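PDB 3EC4: putative Acetyltransferase from the GNAT family, which probably acts as an acyltransferase of the GNAT family, a class that generally moves an acyl group from coenzyme A to an acceptor, though its own substrate is not established. Local coordinates for residues A145-R150 with R180-G185; A49-L54 with D60-V65. All coordinates share one frame; numbering follows the deposited sequence.

Interaction 1: residues A145-R150 with R180-G185; sequences AMAGER and RKVIAG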
# COMPACT_ATOMS: atom_id res chain seq x y z
N ALA A 145 -10.62 -0.91 -13.79
CA ALA A 145 -9.33 -0.69 -13.15
C ALA A 145 -9.53 0.35 -12.08
O ALA A 145 -10.44 1.16 -12.17
CB ALA A 145 -8.28 -0.19 -14.15
N MSE A 146 -8.64 0.32 -11.10
CA MSE A 146 -8.65 1.30 -10.03
C MSE A 146 -7.26 1.56 -9.47
O MSE A 146 -6.30 0.80 -9.73
CB MSE A 146 -9.59 0.86 -8.91
CG MSE A 146 -9.05 -0.28 -8.14
SE MSE A 146 -10.26 -0.84 -6.72
CE MSE A 146 -9.30 -2.34 -6.10
N ALA A 147 -7.17 2.62 -8.67
CA ALA A 147 -5.96 2.93 -7.89
C ALA A 147 -6.36 3.87 -6.78
O ALA A 147 -7.33 4.61 -6.89
CB ALA A 147 -4.84 3.56 -8.74
N GLY A 148 -5.55 3.88 -5.73
CA GLY A 148 -5.87 4.66 -4.57
C GLY A 148 -4.67 5.10 -3.76
O GLY A 148 -3.50 4.98 -4.18
N GLU A 149 -5.00 5.59 -2.58
CA GLU A 149 -4.06 6.04 -1.58
C GLU A 149 -4.02 5.11 -0.40
O GLU A 149 -5.05 4.56 -0.01
CB GLU A 149 -4.47 7.42 -1.08
CG GLU A 149 -4.64 8.43 -2.19
CD GLU A 149 -5.15 9.75 -1.71
OE1 GLU A 149 -5.99 9.78 -0.79
OE2 GLU A 149 -4.74 10.79 -2.29
N ARG A 150 -2.86 4.99 0.23
CA ARG A 150 -2.74 4.17 1.43
C ARG A 150 -1.96 4.85 2.55
O ARG A 150 -2.47 5.81 3.13
CB ARG A 150 -2.24 2.77 1.05
CG ARG A 150 -2.45 1.70 2.07
CD ARG A 150 -2.10 0.33 1.54
NE ARG A 150 -0.69 0.15 1.31
CZ ARG A 150 -0.15 -0.97 0.82
NH1 ARG A 150 -0.87 -2.04 0.51
NH2 ARG A 150 1.14 -1.01 0.62
N ARG A 180 -1.56 8.63 -12.50
CA ARG A 180 -1.55 10.08 -12.74
C ARG A 180 -2.61 10.81 -11.93
O ARG A 180 -2.34 11.86 -11.37
CB ARG A 180 -1.78 10.41 -14.21
CG ARG A 180 -0.61 10.07 -15.17
CD ARG A 180 -1.04 10.38 -16.57
NE ARG A 180 -0.06 10.22 -17.65
CZ ARG A 180 0.89 11.11 -17.93
NH1 ARG A 180 1.04 12.19 -17.20
NH2 ARG A 180 1.71 10.90 -18.96
N LYS A 181 -3.82 10.28 -11.91
CA LYS A 181 -4.90 10.93 -11.19
C LYS A 181 -4.64 10.95 -9.69
O LYS A 181 -4.78 11.96 -9.01
CB LYS A 181 -6.22 10.24 -11.48
CG LYS A 181 -7.41 10.98 -10.89
CD LYS A 181 -7.67 12.33 -11.52
CE LYS A 181 -8.93 12.93 -10.92
NZ LYS A 181 -9.20 14.25 -11.44
N VAL A 182 -4.24 9.82 -9.15
CA VAL A 182 -3.93 9.77 -7.72
C VAL A 182 -2.82 10.80 -7.31
O VAL A 182 -2.97 11.52 -6.30
CB VAL A 182 -3.52 8.31 -7.30
CG1 VAL A 182 -2.93 8.35 -5.82
CG2 VAL A 182 -4.70 7.34 -7.37
N ILE A 183 -1.72 10.86 -8.07
CA ILE A 183 -0.59 11.73 -7.73
C ILE A 183 -0.88 13.23 -7.93
O ILE A 183 -0.35 14.04 -7.22
CB ILE A 183 0.75 11.29 -8.38
CG1 ILE A 183 0.74 11.47 -9.89
CG2 ILE A 183 1.10 9.86 -7.94
CD1 ILE A 183 2.10 11.06 -10.57
N ALA A 184 -1.82 13.54 -8.84
CA ALA A 184 -2.32 14.89 -9.03
C ALA A 184 -2.99 15.38 -7.75
O ALA A 184 -2.81 16.54 -7.34
CB ALA A 184 -3.28 14.90 -10.19
N GLY A 185 -3.76 14.51 -7.11
CA GLY A 185 -4.48 14.90 -5.88
C GLY A 185 -3.49 15.12 -4.75
O GLY A 185 -3.59 16.10 -4.00
O HOH W 1 -5.28 11.42 -4.83

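Interaction 2: residues A49-L54 with D60-V65; sequences AGLASL and DEIWLV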
# COMPACT_ATOMS: atom_id res chain seq x y z
N ALA A 49 9.71 -9.22 20.02
CA ALA A 49 9.09 -10.39 20.64
C ALA A 49 7.58 -10.22 20.77
O ALA A 49 6.81 -11.19 20.64
CB ALA A 49 9.71 -10.70 22.04
N GLY A 50 7.14 -8.99 20.98
CA GLY A 50 5.72 -8.68 21.11
C GLY A 50 4.88 -8.90 19.87
O GLY A 50 3.66 -8.91 19.95
N LEU A 51 5.52 -9.06 18.71
CA LEU A 51 4.78 -9.29 17.46
C LEU A 51 3.94 -10.56 17.55
O LEU A 51 2.87 -10.61 16.99
CB LEU A 51 5.73 -9.36 16.26
CG LEU A 51 6.38 -8.06 15.76
CD1 LEU A 51 7.50 -8.40 14.74
CD2 LEU A 51 5.33 -7.06 15.18
N ALA A 52 4.43 -11.56 18.30
CA ALA A 52 3.71 -12.81 18.46
C ALA A 52 2.36 -12.57 19.14
O ALA A 52 1.37 -13.23 18.83
CB ALA A 52 4.55 -13.84 19.22
N SER A 53 2.32 -11.59 20.04
CA SER A 53 1.10 -11.25 20.76
C SER A 53 0.01 -10.72 19.83
O SER A 53 -1.15 -10.75 20.21
CB SER A 53 1.41 -10.26 21.93
OG SER A 53 1.66 -8.96 21.44
N LEU A 54 0.36 -10.27 18.62
CA LEU A 54 -0.63 -9.83 17.63
C LEU A 54 -1.19 -10.98 16.81
O LEU A 54 -2.07 -10.75 15.98
CB LEU A 54 -0.00 -8.81 16.65
CG LEU A 54 0.72 -7.58 17.19
CD1 LEU A 54 1.51 -6.83 16.08
CD2 LEU A 54 -0.30 -6.66 17.84
N ASP A 60 -3.88 -16.46 11.73
CA ASP A 60 -3.57 -15.03 11.71
C ASP A 60 -2.21 -14.76 11.07
O ASP A 60 -1.31 -15.59 11.11
CB ASP A 60 -3.62 -14.47 13.12
CG ASP A 60 -5.02 -14.55 13.70
OD1 ASP A 60 -5.93 -14.90 12.90
OD2 ASP A 60 -5.22 -14.29 14.91
N GLU A 61 -2.10 -13.63 10.41
CA GLU A 61 -0.81 -13.22 9.85
C GLU A 61 -0.67 -11.72 9.89
O GLU A 61 -1.66 -11.00 9.98
CB GLU A 61 -0.64 -13.78 8.45
CG GLU A 61 -1.68 -13.32 7.47
CD GLU A 61 -1.66 -14.06 6.14
OE1 GLU A 61 -1.21 -15.27 6.08
OE2 GLU A 61 -2.09 -13.39 5.15
N ILE A 62 0.56 -11.23 9.84
CA ILE A 62 0.82 -9.81 9.78
C ILE A 62 1.93 -9.54 8.77
O ILE A 62 2.90 -10.32 8.62
CB ILE A 62 1.20 -9.20 11.16
CG1 ILE A 62 2.35 -9.99 11.84
CG2 ILE A 62 -0.03 -9.07 12.09
CD1 ILE A 62 2.94 -9.24 13.05
N TRP A 63 1.78 -8.44 8.04
CA TRP A 63 2.79 -7.96 7.14
C TRP A 63 3.53 -6.82 7.79
O TRP A 63 2.90 -5.88 8.32
CB TRP A 63 2.22 -7.43 5.83
CG TRP A 63 1.90 -8.46 4.81
CD1 TRP A 63 0.68 -8.98 4.54
CD2 TRP A 63 2.82 -9.07 3.91
NE1 TRP A 63 0.77 -9.88 3.51
CE2 TRP A 63 2.07 -9.96 3.10
CE3 TRP A 63 4.20 -8.97 3.71
CZ2 TRP A 63 2.66 -10.75 2.12
CZ3 TRP A 63 4.77 -9.77 2.72
CH2 TRP A 63 4.00 -10.64 1.95
N LEU A 64 4.85 -6.90 7.66
CA LEU A 64 5.79 -5.86 8.07
C LEU A 64 6.56 -5.32 6.86
O LEU A 64 6.91 -6.07 5.95
CB LEU A 64 6.75 -6.41 9.12
CG LEU A 64 6.09 -7.09 10.33
CD1 LEU A 64 6.32 -8.57 10.23
CD2 LEU A 64 6.64 -6.51 11.65
N VAL A 65 6.80 -4.03 6.87
CA VAL A 65 7.51 -3.31 5.78
C VAL A 65 8.64 -2.55 6.48
O VAL A 65 8.38 -1.59 7.21
CB VAL A 65 6.59 -2.39 4.95
CG1 VAL A 65 7.40 -1.75 3.82
CG2 VAL A 65 5.41 -3.20 4.38

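Interaction 1: residues A145-R150 with R180-G185
Val-182 on helix 174-188 faces Ala-147, Gly-148 and Glu-149 of strand 142-149 and carries the whole apolar part of the contact. From its CA the CB bond heads toward the strand, and the branch at CB divides the work between two methyls. CG1 stands opposite the backbone N (chi1 170°) and is thereby carried toward the end of the strand, where it lies 3.8 Å from Gly-148 O and 4.0 Å from Glu-149 CG. CG2 serves the preceding residue: it sits 3.8 Å from Ala-147 O and 4.0 Å from Ala-147 CB, a methyl-to-methyl meeting. The axes of 145-149 and 180-185 approach to 8.2 Å and run in nearly the same direction, 23° apart, and the bare backbone of Gly-148 faces Val-182 with CA atoms 6.3 Å apart. With alanine in place of Val-182, both methyls that reach the strand would be gone, which would probably leave a gap over Ala-147 and Gly-148.

The glutamate slides past the valine in the opposite direction and offers CG as an apolar surface, its chain extended beyond that atom. At its tip a water donates to both sides, 2.7 Å from Glu-149 OE2 and 2.7 Å from Val-182 O, tying the carboxylate to a helix carbonyl. OE2 also pairs with Arg-189, while OE1 takes the backbone N of Gln-133 and a salt bridge from Arg-152. Two arginines around this buried carboxylate probably keep it ionised, so apolar contact at CG gives way to a charged, hydrated network at the carboxylate.

Interaction 2: residues A49-L54 with D60-V65
Leu-51 lays its two methyls against Ile-62 and Leu-64, residues that project from the same face of strand 61-66. It meets Leu-64 tip to tip, with Leu-51 CD1 3.7 Å from Leu-64 CD2, and its second branch stays almost as near, Leu-51 CD2 lying 3.8 Å from the same methyl. A single methyl of Leu-64 thus rests against the forked end of Leu-51. The other neighbour is met at a slant: Leu-51 CD2 is 3.9 Å from Ile-62 CD1. That CD1 is shared, since Leu-54 comes across the isoleucine at about a right angle and brings its own CD1 to 4.1 Å from Ile-62 CD1. The long branch of Ile-62 has CG1 between the backbone N and the carbonyl carbon (chi1 51°), which carries CD1 out from the strand to the place where both leucines can touch it.

Leu-51 and Leu-54 are three residues apart in a short helical turn, and the bond from Leu-54 N to Leu-51 O, 3.0 Å long, links their backbones directly. No hydrogen bond joins the turn to the strand; the close contacts between them are all between methyl groups. Arg-32 of strand 30-32 also lies against Leu-54 and Ile-62. Backbone bonds of Ile-62 with Leu-224 and of Leu-64 with Thr-222 join the strand to strand 214-226, and Trp-63 bonds on to Pro-39 and Ala-41. Here a connecting loop folds back as a helical turn over one face of an outermost strand of the mixed beta sheet, covering aliphatic residues two apart along that strand.

Overall arrangement
Interactions 1 and 2 belong to the same mixed sheet but to separate parts of it. Their centres lie 29 Å apart, on opposite sides of the chain's centre, and the nearest atoms of the two remain about 6 Å apart without touching. Interaction 2 sits on one of the two outermost strands, 61-66, whereas 145-150 lies beside strand 157-165, which with helix 174-188 and strand 192-198 forms the beta-alpha-beta crossover of the GNAT fold. In relatives, coenzyme A binds where those two parallel strands splay, its pyrophosphate near the start of this helix. Interaction 1 involves the later half of that helix, so it probably lies beyond the pyrophosphate site rather than at it.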